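Putative nucleoside-diphosphate-sugar epimerase (Staphylococcus aureus subsp. aureus, PDB 3E48) is of unknown function but probably binds NAD(P)H through a Rossmann-type domain, as do the nucleoside-diphosphate-sugar epimerases after which it is named. Local coordinates at residues S198-D203 / P270-S275; M142-L147 / I169-R174; G7-L12 / I30-V35; I3-A8 / V70-I75. All coordinates share one frame; numbering follows the deposited sequence.

Interaction 1 (S198-D203 / P270-S275)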
loop_
_atom_site.group_PDB
_atom_site.type_symbol
_atom_site.label_atom_id
_atom_site.label_comp_id
_atom_site.label_asym_id
_atom_site.label_seq_id
_atom_site.Cartn_x
_atom_site.Cartn_y
_atom_site.Cartn_z
ATOM N N SER B 198 -19.276 4.179 -4.050
ATOM C CA SER B 198 -19.293 4.137 -5.507
ATOM C C SER B 198 -20.592 4.712 -6.069
ATOM O O SER B 198 -21.613 4.752 -5.381
ATOM C CB SER B 198 -19.112 2.691 -5.985
ATOM O OG SER B 198 -20.167 1.857 -5.521
ATOM N N GLY B 199 -20.539 5.173 -7.314
ATOM C CA GLY B 199 -21.717 5.735 -7.954
ATOM C C GLY B 199 -22.133 4.880 -9.137
ATOM O O GLY B 199 -22.911 3.942 -8.982
ATOM N N TYR B 200 -21.624 5.206 -10.323
ATOM C CA TYR B 200 -21.938 4.433 -11.519
ATOM C C TYR B 200 -20.699 4.210 -12.374
ATOM O O TYR B 200 -19.849 5.095 -12.500
ATOM C CB TYR B 200 -23.009 5.136 -12.364
ATOM C CG TYR B 200 -24.289 5.395 -11.610
ATOM C CD1 TYR B 200 -24.460 6.570 -10.879
ATOM C CD2 TYR B 200 -25.307 4.435 -11.571
ATOM C CE1 TYR B 200 -25.605 6.783 -10.122
ATOM C CE2 TYR B 200 -26.460 4.639 -10.817
ATOM C CZ TYR B 200 -26.600 5.813 -10.094
ATOM O OH TYR B 200 -27.719 6.014 -9.323
ATOM N N SER B 201 -20.600 3.018 -12.957
ATOM C CA SER B 201 -19.474 2.676 -13.821
ATOM C C SER B 201 -19.866 2.924 -15.268
ATOM O O SER B 201 -20.932 2.491 -15.724
ATOM C CB SER B 201 -19.079 1.206 -13.647
ATOM O OG SER B 201 -18.564 0.958 -12.349
ATOM N N TYR B 202 -18.997 3.626 -15.982
ATOM C CA TYR B 202 -19.222 3.955 -17.382
ATOM C C TYR B 202 -17.975 3.625 -18.183
ATOM O O TYR B 202 -16.861 3.905 -17.735
ATOM C CB TYR B 202 -19.471 5.454 -17.549
ATOM C CG TYR B 202 -20.600 6.037 -16.729
ATOM C CD1 TYR B 202 -21.929 5.706 -16.996
ATOM C CD2 TYR B 202 -20.342 6.972 -15.723
ATOM C CE1 TYR B 202 -22.972 6.299 -16.290
ATOM C CE2 TYR B 202 -21.378 7.568 -15.011
ATOM C CZ TYR B 202 -22.690 7.230 -15.301
ATOM O OH TYR B 202 -23.719 7.828 -14.612
ATOM N N ASP B 203 -18.144 3.025 -19.355
ATOM C CA ASP B 203 -16.984 2.775 -20.191
ATOM C C ASP B 203 -16.810 4.144 -20.842
ATOM O O ASP B 203 -17.709 4.981 -20.754
ATOM C CB ASP B 203 -17.263 1.682 -21.233
ATOM C CG ASP B 203 -18.401 2.028 -22.166
ATOM O OD1 ASP B 203 -18.681 1.216 -23.069
ATOM O OD2 ASP B 203 -19.016 3.101 -22.002
ATOM N N PRO B 270 -27.244 6.921 -5.679
ATOM C CA PRO B 270 -26.269 7.969 -5.996
ATOM C C PRO B 270 -26.733 8.733 -7.231
ATOM O O PRO B 270 -27.479 8.196 -8.047
ATOM C CB PRO B 270 -24.982 7.182 -6.242
ATOM C CG PRO B 270 -25.476 5.858 -6.738
ATOM C CD PRO B 270 -26.641 5.584 -5.812
ATOM N N GLN B 271 -26.307 9.984 -7.359
ATOM C CA GLN B 271 -26.693 10.791 -8.505
ATOM C C GLN B 271 -25.936 10.358 -9.757
ATOM O O GLN B 271 -24.717 10.185 -9.726
ATOM C CB GLN B 271 -26.423 12.271 -8.234
ATOM C CG GLN B 271 -26.986 13.179 -9.310
ATOM C CD GLN B 271 -26.761 14.649 -9.021
ATOM O OE1 GLN B 271 -27.438 15.514 -9.586
ATOM N NE2 GLN B 271 -25.804 14.945 -8.149
ATOM N N THR B 272 -26.666 10.177 -10.853
ATOM C CA THR B 272 -26.073 9.775 -12.125
ATOM C C THR B 272 -25.336 10.950 -12.749
ATOM O O THR B 272 -25.571 12.103 -12.382
ATOM C CB THR B 272 -27.151 9.350 -13.129
ATOM O OG1 THR B 272 -27.957 10.492 -13.457
ATOM C CG2 THR B 272 -28.029 8.261 -12.546
ATOM N N LEU B 273 -24.455 10.668 -13.701
ATOM C CA LEU B 273 -23.728 11.745 -14.364
ATOM C C LEU B 273 -24.704 12.635 -15.140
ATOM O O LEU B 273 -24.587 13.863 -15.123
ATOM C CB LEU B 273 -22.668 11.180 -15.316
ATOM C CG LEU B 273 -21.883 12.198 -16.150
ATOM C CD1 LEU B 273 -21.229 13.238 -15.246
ATOM C CD2 LEU B 273 -20.826 11.468 -16.959
ATOM N N GLN B 274 -25.666 12.009 -15.812
ATOM C CA GLN B 274 -26.667 12.736 -16.593
ATOM C C GLN B 274 -27.375 13.768 -15.716
ATOM O O GLN B 274 -27.537 14.929 -16.097
ATOM C CB GLN B 274 -27.714 11.772 -17.163
ATOM C CG GLN B 274 -27.169 10.588 -17.957
ATOM C CD GLN B 274 -26.859 9.376 -17.087
ATOM O OE1 GLN B 274 -25.886 9.367 -16.330
ATOM N NE2 GLN B 274 -27.695 8.346 -17.194
ATOM N N SER B 275 -27.800 13.323 -14.540
ATOM C CA SER B 275 -28.491 14.178 -13.585
ATOM C C SER B 275 -27.576 15.288 -13.077
ATOM O O SER B 275 -27.990 16.442 -12.947
ATOM C CB SER B 275 -28.982 13.339 -12.405
ATOM O OG SER B 275 -29.556 14.153 -11.400
HETATM O O HOH W 1 -25.856 6.487 -15.109
#

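Interaction 2 (M142-L147 / I169-R174)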
loop_
_atom_site.group_PDB
_atom_site.type_symbol
_atom_site.label_atom_id
_atom_site.label_comp_id
_atom_site.label_asym_id
_atom_site.label_seq_id
_atom_site.Cartn_x
_atom_site.Cartn_y
_atom_site.Cartn_z
HETATM N N MSE B 142 -14.067 7.760 -8.456
HETATM C CA MSE B 142 -13.615 8.982 -9.129
HETATM C C MSE B 142 -14.639 10.125 -9.170
HETATM O O MSE B 142 -15.792 9.920 -9.533
HETATM C CB MSE B 142 -13.165 8.647 -10.560
HETATM C CG MSE B 142 -12.417 9.775 -11.263
HETATM SE SE MSE B 142 -11.874 9.322 -13.075
HETATM C CE MSE B 142 -10.567 7.943 -12.681
ATOM N N TYR B 143 -14.210 11.335 -8.811
ATOM C CA TYR B 143 -15.113 12.487 -8.821
ATOM C C TYR B 143 -15.726 12.775 -10.189
ATOM O O TYR B 143 -15.027 12.786 -11.203
ATOM C CB TYR B 143 -14.392 13.768 -8.392
ATOM C CG TYR B 143 -13.749 13.756 -7.032
ATOM C CD1 TYR B 143 -14.465 13.377 -5.897
ATOM C CD2 TYR B 143 -12.432 14.191 -6.870
ATOM C CE1 TYR B 143 -13.888 13.436 -4.632
ATOM C CE2 TYR B 143 -11.849 14.254 -5.613
ATOM C CZ TYR B 143 -12.582 13.877 -4.500
ATOM O OH TYR B 143 -12.010 13.950 -3.255
HETATM N N MSE B 144 -17.029 13.043 -10.209
HETATM C CA MSE B 144 -17.709 13.394 -11.457
HETATM C C MSE B 144 -17.510 14.883 -11.709
HETATM O O MSE B 144 -17.446 15.327 -12.852
HETATM C CB MSE B 144 -19.219 13.170 -11.350
HETATM C CG MSE B 144 -19.702 11.761 -11.552
HETATM SE SE MSE B 144 -21.622 11.691 -11.321
HETATM C CE MSE B 144 -21.797 9.766 -11.328
ATOM N N ASP B 145 -17.422 15.640 -10.621
ATOM C CA ASP B 145 -17.309 17.092 -10.675
ATOM C C ASP B 145 -16.377 17.707 -11.728
ATOM O O ASP B 145 -16.781 18.612 -12.458
ATOM C CB ASP B 145 -16.970 17.620 -9.275
ATOM C CG ASP B 145 -17.975 17.167 -8.231
ATOM O OD1 ASP B 145 -18.070 15.944 -7.983
ATOM O OD2 ASP B 145 -18.682 18.023 -7.661
ATOM N N PRO B 146 -15.131 17.220 -11.834
ATOM C CA PRO B 146 -14.176 17.754 -12.812
ATOM C C PRO B 146 -14.678 17.763 -14.258
ATOM O O PRO B 146 -14.211 18.553 -15.084
ATOM C CB PRO B 146 -12.962 16.846 -12.631
ATOM C CG PRO B 146 -13.028 16.500 -11.177
ATOM C CD PRO B 146 -14.495 16.186 -10.998
ATOM N N LEU B 147 -15.628 16.889 -14.565
ATOM C CA LEU B 147 -16.158 16.807 -15.918
ATOM C C LEU B 147 -16.853 18.085 -16.385
ATOM O O LEU B 147 -16.819 18.409 -17.571
ATOM C CB LEU B 147 -17.121 15.619 -16.040
ATOM C CG LEU B 147 -16.475 14.240 -15.857
ATOM C CD1 LEU B 147 -17.538 13.157 -15.878
ATOM C CD2 LEU B 147 -15.451 14.014 -16.962
ATOM N N ILE B 169 -14.924 2.860 -15.733
ATOM C CA ILE B 169 -14.491 3.587 -14.545
ATOM C C ILE B 169 -15.682 3.997 -13.697
ATOM O O ILE B 169 -16.657 4.555 -14.209
ATOM C CB ILE B 169 -13.699 4.866 -14.922
ATOM C CG1 ILE B 169 -12.373 4.495 -15.593
ATOM C CG2 ILE B 169 -13.412 5.698 -13.678
ATOM C CD1 ILE B 169 -11.654 5.651 -16.238
ATOM N N ASN B 170 -15.612 3.726 -12.401
ATOM C CA ASN B 170 -16.717 4.104 -11.541
ATOM C C ASN B 170 -16.545 5.545 -11.076
ATOM O O ASN B 170 -15.476 5.948 -10.610
ATOM C CB ASN B 170 -16.837 3.157 -10.351
ATOM C CG ASN B 170 -18.129 3.360 -9.591
ATOM O OD1 ASN B 170 -18.224 4.239 -8.741
ATOM N ND2 ASN B 170 -19.139 2.559 -9.912
ATOM N N TYR B 171 -17.624 6.309 -11.233
ATOM C CA TYR B 171 -17.679 7.728 -10.894
ATOM C C TYR B 171 -18.723 8.027 -9.831
ATOM O O TYR B 171 -19.728 7.330 -9.730
ATOM C CB TYR B 171 -18.067 8.547 -12.122
ATOM C CG TYR B 171 -16.978 8.772 -13.133
ATOM C CD1 TYR B 171 -16.154 9.894 -13.050
ATOM C CD2 TYR B 171 -16.804 7.899 -14.206
ATOM C CE1 TYR B 171 -15.190 10.151 -14.013
ATOM C CE2 TYR B 171 -15.837 8.142 -15.178
ATOM C CZ TYR B 171 -15.035 9.273 -15.074
ATOM O OH TYR B 171 -14.082 9.531 -16.032
ATOM N N ILE B 172 -18.496 9.098 -9.077
ATOM C CA ILE B 172 -19.425 9.524 -8.030
ATOM C C ILE B 172 -19.195 11.020 -7.749
ATOM O O ILE B 172 -18.071 11.513 -7.875
ATOM C CB ILE B 172 -19.223 8.674 -6.742
ATOM C CG1 ILE B 172 -20.249 9.068 -5.678
ATOM C CG2 ILE B 172 -17.800 8.853 -6.208
ATOM C CD1 ILE B 172 -20.247 8.152 -4.468
ATOM N N THR B 173 -20.251 11.747 -7.390
ATOM C CA THR B 173 -20.114 13.178 -7.115
ATOM C C THR B 173 -19.494 13.409 -5.745
ATOM O O THR B 173 -19.538 12.535 -4.876
ATOM C CB THR B 173 -21.478 13.918 -7.116
ATOM O OG1 THR B 173 -22.281 13.439 -6.033
ATOM C CG2 THR B 173 -22.212 13.713 -8.426
ATOM N N ARG B 174 -18.907 14.586 -5.553
ATOM C CA ARG B 174 -18.330 14.909 -4.259
ATOM C C ARG B 174 -19.489 15.012 -3.278
ATOM O O ARG B 174 -19.369 14.620 -2.121
ATOM C CB ARG B 174 -17.576 16.240 -4.291
ATOM C CG ARG B 174 -16.298 16.223 -5.105
ATOM C CD ARG B 174 -15.331 17.282 -4.609
ATOM N NE ARG B 174 -14.117 17.310 -5.416
ATOM C CZ ARG B 174 -13.973 18.024 -6.526
ATOM N NH1 ARG B 174 -14.968 18.783 -6.964
ATOM N NH2 ARG B 174 -12.838 17.962 -7.208
HETATM O O HOH W 2 -17.363 19.676 -5.823
#

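Interaction 3 (G7-L12 / I30-V35)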
loop_
_atom_site.group_PDB
_atom_site.type_symbol
_atom_site.label_atom_id
_atom_site.label_comp_id
_atom_site.label_asym_id
_atom_site.label_seq_id
_atom_site.Cartn_x
_atom_site.Cartn_y
_atom_site.Cartn_z
ATOM N N GLY B 7 -8.480 19.522 6.355
ATOM C CA GLY B 7 -8.603 19.886 4.951
ATOM C C GLY B 7 -10.018 20.301 4.590
ATOM O O GLY B 7 -10.460 20.133 3.455
ATOM N N ALA B 8 -10.714 20.876 5.566
ATOM C CA ALA B 8 -12.101 21.303 5.412
ATOM C C ALA B 8 -12.408 22.331 4.324
ATOM O O ALA B 8 -13.546 22.410 3.860
ATOM C CB ALA B 8 -12.617 21.812 6.752
ATOM N N THR B 9 -11.417 23.122 3.919
ATOM C CA THR B 9 -11.653 24.136 2.895
ATOM C C THR B 9 -11.419 23.627 1.473
ATOM O O THR B 9 -11.608 24.360 0.503
ATOM C CB THR B 9 -10.798 25.412 3.141
ATOM O OG1 THR B 9 -9.422 25.057 3.302
ATOM C CG2 THR B 9 -11.280 26.143 4.397
ATOM N N GLY B 10 -11.023 22.365 1.351
ATOM C CA GLY B 10 -10.803 21.788 0.034
ATOM C C GLY B 10 -12.138 21.520 -0.636
ATOM O O GLY B 10 -13.187 21.740 -0.037
ATOM N N HIS B 11 -12.114 21.042 -1.875
ATOM C CA HIS B 11 -13.359 20.766 -2.585
ATOM C C HIS B 11 -14.246 19.792 -1.826
ATOM O O HIS B 11 -15.402 20.096 -1.536
ATOM C CB HIS B 11 -13.070 20.213 -3.982
ATOM C CG HIS B 11 -12.475 21.221 -4.913
ATOM N ND1 HIS B 11 -13.094 22.417 -5.201
ATOM C CD2 HIS B 11 -11.327 21.207 -5.630
ATOM C CE1 HIS B 11 -12.353 23.097 -6.059
ATOM N NE2 HIS B 11 -11.276 22.386 -6.335
ATOM N N LEU B 12 -13.716 18.619 -1.494
ATOM C CA LEU B 12 -14.517 17.645 -0.767
ATOM C C LEU B 12 -14.811 18.120 0.654
ATOM O O LEU B 12 -15.933 17.980 1.139
ATOM C CB LEU B 12 -13.810 16.287 -0.727
ATOM C CG LEU B 12 -14.501 15.214 0.121
ATOM C CD1 LEU B 12 -15.883 14.900 -0.440
ATOM C CD2 LEU B 12 -13.641 13.961 0.139
ATOM N N ILE B 30 -12.637 22.139 12.595
ATOM C CA ILE B 30 -11.969 21.965 11.316
ATOM C C ILE B 30 -10.509 22.366 11.459
ATOM O O ILE B 30 -10.167 23.247 12.251
ATOM C CB ILE B 30 -12.617 22.807 10.184
ATOM C CG1 ILE B 30 -12.477 24.301 10.485
ATOM C CG2 ILE B 30 -14.077 22.405 10.014
ATOM C CD1 ILE B 30 -13.016 25.191 9.382
ATOM N N GLY B 31 -9.652 21.694 10.696
ATOM C CA GLY B 31 -8.228 21.978 10.723
ATOM C C GLY B 31 -7.801 22.384 9.328
ATOM O O GLY B 31 -7.823 21.566 8.411
ATOM N N VAL B 32 -7.414 23.646 9.169
ATOM C CA VAL B 32 -7.014 24.173 7.870
ATOM C C VAL B 32 -5.649 24.852 7.886
ATOM O O VAL B 32 -5.192 25.338 8.922
ATOM C CB VAL B 32 -8.042 25.194 7.368
ATOM C CG1 VAL B 32 -9.372 24.508 7.109
ATOM C CG2 VAL B 32 -8.209 26.305 8.398
ATOM N N ARG B 33 -5.005 24.901 6.723
ATOM C CA ARG B 33 -3.694 25.529 6.612
ATOM C C ARG B 33 -3.817 27.050 6.619
ATOM O O ARG B 33 -2.986 27.743 7.202
ATOM C CB ARG B 33 -2.993 25.058 5.333
ATOM C CG ARG B 33 -3.795 25.279 4.071
ATOM C CD ARG B 33 -3.133 24.644 2.850
ATOM N NE ARG B 33 -1.812 25.200 2.569
ATOM C CZ ARG B 33 -0.674 24.733 3.073
ATOM N NH1 ARG B 33 0.479 25.313 2.758
ATOM N NH2 ARG B 33 -0.684 23.678 3.876
ATOM N N ASN B 34 -4.859 27.562 5.969
ATOM C CA ASN B 34 -5.097 29.000 5.903
ATOM C C ASN B 34 -6.489 29.343 6.423
ATOM O O ASN B 34 -7.484 29.190 5.715
ATOM C CB ASN B 34 -4.948 29.500 4.463
ATOM C CG ASN B 34 -3.513 29.445 3.968
ATOM O OD1 ASN B 34 -2.929 28.369 3.826
ATOM N ND2 ASN B 34 -2.935 30.613 3.707
ATOM N N VAL B 35 -6.551 29.812 7.664
ATOM C CA VAL B 35 -7.817 30.165 8.291
ATOM C C VAL B 35 -8.536 31.294 7.552
ATOM O O VAL B 35 -9.753 31.441 7.662
ATOM C CB VAL B 35 -7.601 30.593 9.759
ATOM C CG1 VAL B 35 -8.940 30.852 10.432
ATOM C CG2 VAL B 35 -6.828 29.515 10.504
#

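Interaction 4 (I3-A8 / V70-I75)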
loop_
_atom_site.group_PDB
_atom_site.type_symbol
_atom_site.label_atom_id
_atom_site.label_comp_id
_atom_site.label_asym_id
_atom_site.label_seq_id
_atom_site.Cartn_x
_atom_site.Cartn_y
_atom_site.Cartn_z
ATOM N N ILE B 3 -15.379 16.197 17.181
ATOM C CA ILE B 3 -15.032 15.768 15.834
ATOM C C ILE B 3 -14.186 16.824 15.143
ATOM O O ILE B 3 -14.469 18.018 15.229
ATOM C CB ILE B 3 -16.294 15.554 14.979
ATOM C CG1 ILE B 3 -17.267 14.620 15.695
ATOM C CG2 ILE B 3 -15.910 14.978 13.625
ATOM C CD1 ILE B 3 -18.625 14.545 15.030
HETATM N N MSE B 4 -13.152 16.368 14.446
HETATM C CA MSE B 4 -12.254 17.257 13.725
HETATM C C MSE B 4 -12.134 16.815 12.268
HETATM O O MSE B 4 -11.795 15.667 11.993
HETATM C CB MSE B 4 -10.873 17.235 14.385
HETATM C CG MSE B 4 -9.724 17.545 13.452
HETATM SE SE MSE B 4 -9.633 19.406 12.961
HETATM C CE MSE B 4 -9.314 20.115 14.719
ATOM N N LEU B 5 -12.429 17.723 11.344
ATOM C CA LEU B 5 -12.318 17.439 9.916
ATOM C C LEU B 5 -11.107 18.203 9.383
ATOM O O LEU B 5 -11.081 19.435 9.446
ATOM C CB LEU B 5 -13.570 17.911 9.170
ATOM C CG LEU B 5 -13.487 17.805 7.633
ATOM C CD1 LEU B 5 -13.403 16.337 7.227
ATOM C CD2 LEU B 5 -14.712 18.459 6.991
ATOM N N THR B 6 -10.100 17.496 8.878
ATOM C CA THR B 6 -8.927 18.187 8.340
ATOM C C THR B 6 -9.128 18.469 6.854
ATOM O O THR B 6 -9.860 17.748 6.176
ATOM C CB THR B 6 -7.616 17.364 8.527
ATOM O OG1 THR B 6 -7.666 16.186 7.713
ATOM C CG2 THR B 6 -7.434 16.965 9.990
ATOM N N GLY B 7 -8.480 19.522 6.355
ATOM C CA GLY B 7 -8.603 19.886 4.951
ATOM C C GLY B 7 -10.018 20.301 4.590
ATOM O O GLY B 7 -10.460 20.133 3.455
ATOM N N ALA B 8 -10.714 20.876 5.566
ATOM C CA ALA B 8 -12.101 21.303 5.412
ATOM C C ALA B 8 -12.408 22.331 4.324
ATOM O O ALA B 8 -13.546 22.410 3.860
ATOM C CB ALA B 8 -12.617 21.812 6.752
ATOM N N VAL B 70 -11.483 13.123 11.078
ATOM C CA VAL B 70 -11.882 12.737 9.728
ATOM C C VAL B 70 -10.775 13.374 8.900
ATOM O O VAL B 70 -10.680 14.597 8.811
ATOM C CB VAL B 70 -13.255 13.329 9.355
ATOM C CG1 VAL B 70 -13.677 12.836 7.977
ATOM C CG2 VAL B 70 -14.289 12.931 10.402
ATOM N N PHE B 71 -9.927 12.524 8.325
ATOM C CA PHE B 71 -8.761 12.956 7.558
ATOM C C PHE B 71 -8.929 12.908 6.051
ATOM O O PHE B 71 -9.248 11.862 5.489
ATOM C CB PHE B 71 -7.564 12.081 7.939
ATOM C CG PHE B 71 -6.253 12.557 7.385
ATOM C CD1 PHE B 71 -5.564 13.592 8.009
ATOM C CD2 PHE B 71 -5.707 11.979 6.241
ATOM C CE1 PHE B 71 -4.348 14.050 7.504
ATOM C CE2 PHE B 71 -4.487 12.429 5.723
ATOM C CZ PHE B 71 -3.806 13.470 6.360
ATOM N N ILE B 72 -8.708 14.048 5.406
ATOM C CA ILE B 72 -8.780 14.145 3.955
ATOM C C ILE B 72 -7.348 14.334 3.467
ATOM O O ILE B 72 -6.718 15.351 3.754
ATOM C CB ILE B 72 -9.626 15.354 3.512
ATOM C CG1 ILE B 72 -11.058 15.181 4.022
ATOM C CG2 ILE B 72 -9.601 15.488 1.988
ATOM C CD1 ILE B 72 -11.969 16.345 3.701
ATOM N N PRO B 73 -6.810 13.346 2.737
ATOM C CA PRO B 73 -5.438 13.446 2.225
ATOM C C PRO B 73 -5.223 14.673 1.339
ATOM O O PRO B 73 -6.165 15.180 0.729
ATOM C CB PRO B 73 -5.266 12.149 1.438
ATOM C CG PRO B 73 -6.120 11.182 2.190
ATOM C CD PRO B 73 -7.371 12.009 2.478
ATOM N N SER B 74 -3.980 15.143 1.275
ATOM C CA SER B 74 -3.631 16.293 0.444
ATOM C C SER B 74 -3.431 15.804 -0.989
ATOM O O SER B 74 -3.612 14.620 -1.270
ATOM C CB SER B 74 -2.333 16.938 0.935
ATOM O OG SER B 74 -1.213 16.096 0.685
ATOM N N ILE B 75 -3.057 16.712 -1.890
ATOM C CA ILE B 75 -2.821 16.338 -3.283
ATOM C C ILE B 75 -1.333 16.298 -3.611
ATOM O O ILE B 75 -0.955 16.208 -4.774
ATOM C CB ILE B 75 -3.524 17.306 -4.275
ATOM C CG1 ILE B 75 -3.325 18.758 -3.841
ATOM C CG2 ILE B 75 -5.002 16.969 -4.369
ATOM C CD1 ILE B 75 -1.937 19.302 -4.089
#

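Interaction 1 (S198-D203 / P270-S275)
Gly199 and Pro270 bring the two backbones closest, 5.4 Å between their CA atoms, and from there segments 198-203 and 270-275 run in roughly the same direction, 25° apart end to end. The first carries a classic beta bulge, Gly199 and Tyr200 together standing opposite the single residue Tyr171 of strand 168-172; the second leads into helix 273-277 with Thr272 as its N-cap. Two tyrosines, Tyr200 in the bulge and Tyr202 beyond it, reach across to the loop that leads into the helix. Each has CG beside its backbone N and anti to its carbonyl carbon, chi1 -58° in Tyr200. The phenol of Tyr200 ends at the carbonyl of Pro270: its OH donates a short bond of 2.5 Å to Pro270 O, which lies at the edge of the ring, in its plane. Pro270 CG packs against the same end of the ring, 3.5 Å from Tyr200 CE1, while Thr272 CG2 sits over one face in a CH-pi contact, 4.1 Å from the centroid. The other branch of Thr272, OG1, turns back to its own helix and accepts from Ser275 N at 3.0 Å, so one threonine serves both the ring and the cap. Helix 204-215 covers Leu273 from beyond the contact. The second tyrosine, Tyr202, works as an acceptor at the first turn of the helix. Leu273 CB lies 3.8 Å from Tyr202 CE2, and a water in the plane of the ring joins Tyr202 OH to Gln274 OE1. Leu273 N points its hydrogen almost straight at Tyr202 OH, 3.1 Å away with an angle of 173°.

Interaction 2 (M142-L147 / I169-R174)
Met142 and Tyr171 pair in parallel register, as do Tyr143 and Ile172, and three backbone bonds (Met142 N to Asn170 O, Ile172 N to Met142 O, Met144 N to Ile172 O) join strands 134-143 and 168-172 in the sheet of the Rossmann-type NAD(P)H-binding domain, before a type I turn, Met144 to Leu147. Met142, a selenomethionine, lies side by side with Tyr171, pointing the same way. Its SE comes obliquely to 3.5 Å from Tyr171 CE1, a Met-aromatic contact, and the bend at chi3 (-67°) carries CE to Ile169 CG2. Past the strands, Arg174 crosses the Tyr143 ring at about a right angle, NE over the centre and 3.6 Å above the plane. Its CZ makes a cation-pi contact at 4.3 Å from the centroid, with the guanidinium inclined 49° to the ring. NE is buried there without a polar partner in the model. Asp145 OD1 accepts from Arg174 N at 2.9 Å on its syn side, while OD2 makes a long salt bridge to Arg174 NH1, 3.9 Å, and a water donates to OD2 and accepts from NH1. Thr173 caps the following helix through Asp176 N. Around the paired strands, helix 11-22 brings Leu12 to Tyr143 and His11 and His15 to Arg174, helix 273-277 packs Phe276 on Met144, and strand 194-203 pairs with strand 168-172.

Interaction 3 (G7-L12 / I30-V35)
Ala8 CB and Ile30 CB meet at 3.6 Å in the tight part of this contact, where the turn after strand 3-6 folds against the end of strand 28-32. The methyl of Ala8 also touches Ile30 CG2 at 3.6 Å. That branch of Ile30 lies anti to its carbonyl carbon, whereas CG1 takes the crowded position between backbone N and carbonyl carbon, chi1 64°. Beside this apolar pair, Gly7 N donates to Gly31 O at 3.0 Å, nearly along the C=O axis, and so carries the strand pairing one step into the turn. Gly7 has a positive phi of 64°, a backbone shape that glycine adopts readily, and its O accepts from Gly10 N to close a type I turn. The segment Gly7-Ala8-Thr9-Gly10 belongs to the first beta-alpha-beta crossover of the Rossmann domain, strand 3-6, helix 11-22 and strand 28-32. Its glycine-rich turn is consistent with the dinucleotide-binding loop of that fold. Packing thins toward the partly exposed Thr9. There the side chain crosses Val32 at about a right angle and touches it through a single methyl, CG1, which lies 3.7 Å from Thr9 CG2 and 3.8 Å from Thr9 OG1. Strand 47-50 brings Val48 against both Ile30 and Val32.

Interaction 4 (I3-A8 / V70-I75)
Leu5 and Val70 cross obliquely on the face that their parallel pair shares, with a methyl of each in touch: Leu5 CD1 lies 3.6 Å from Val70 CG1. Leu5 CG is anti to the backbone N (chi1 173°), and chi2 of 66° sets CD1, which also touches Ile72 CD1 at 3.8 Å. The other branch of Val70, CG2, faces Ile3 CG2 at 4.1 Å, and these two side chains lie side by side and point the same way. In the backbone, Val70 N donates to Met4 O at 2.7 Å, an almost linear bond of 175°, and Thr6 N donates to Val70 O. This is the parallel pairing of neighbouring strands 3-6 and 68-71 in the Rossmann sheet, and Ile16 of helix 11-22 packs on Leu5 and Ile72. Thr6 lies aslant to Phe71, with Thr6 OG1 coming to 3.4 Å from Phe71 CD1. That hydroxyl sits between backbone N and carbonyl carbon and, beyond the last backbone rung, accepts a weak bond from Ile72 N at 3.3 Å. Its stronger partner is Tyr53 OH, which also bonds Ile72 O, while the Tyr53 ring stacks on Phe71. Ile72 CD1 lies 3.5 Å from Thr6 O, where the strand gives way to the turn at Gly7.

In the fold
All four contacts reach one mixed sheet. Interactions 3 and 4 both begin at the first strand and its turn, sharing Gly7 and Ala8, and their centres lie about 7 Å apart: strand 3-6 is flanked by strands 28-32 and 68-71, and Gly31 N probably bonds Leu5 O between them. Interactions 2 and 1 follow later in the chain, their centres about 8 Å apart, joined through strands 168-172 and 194-203, where Tyr171 N probably bonds Tyr200 O. The centres of interactions 1 and 3 stand about 27 Å apart, on opposite sides of the chain's centre. Interaction 2 bridges the distance, since Arg174 and Tyr143 pack on His11 and Leu12 of helix 11-22. The probable dinucleotide-binding end is thus linked to the C-terminal part.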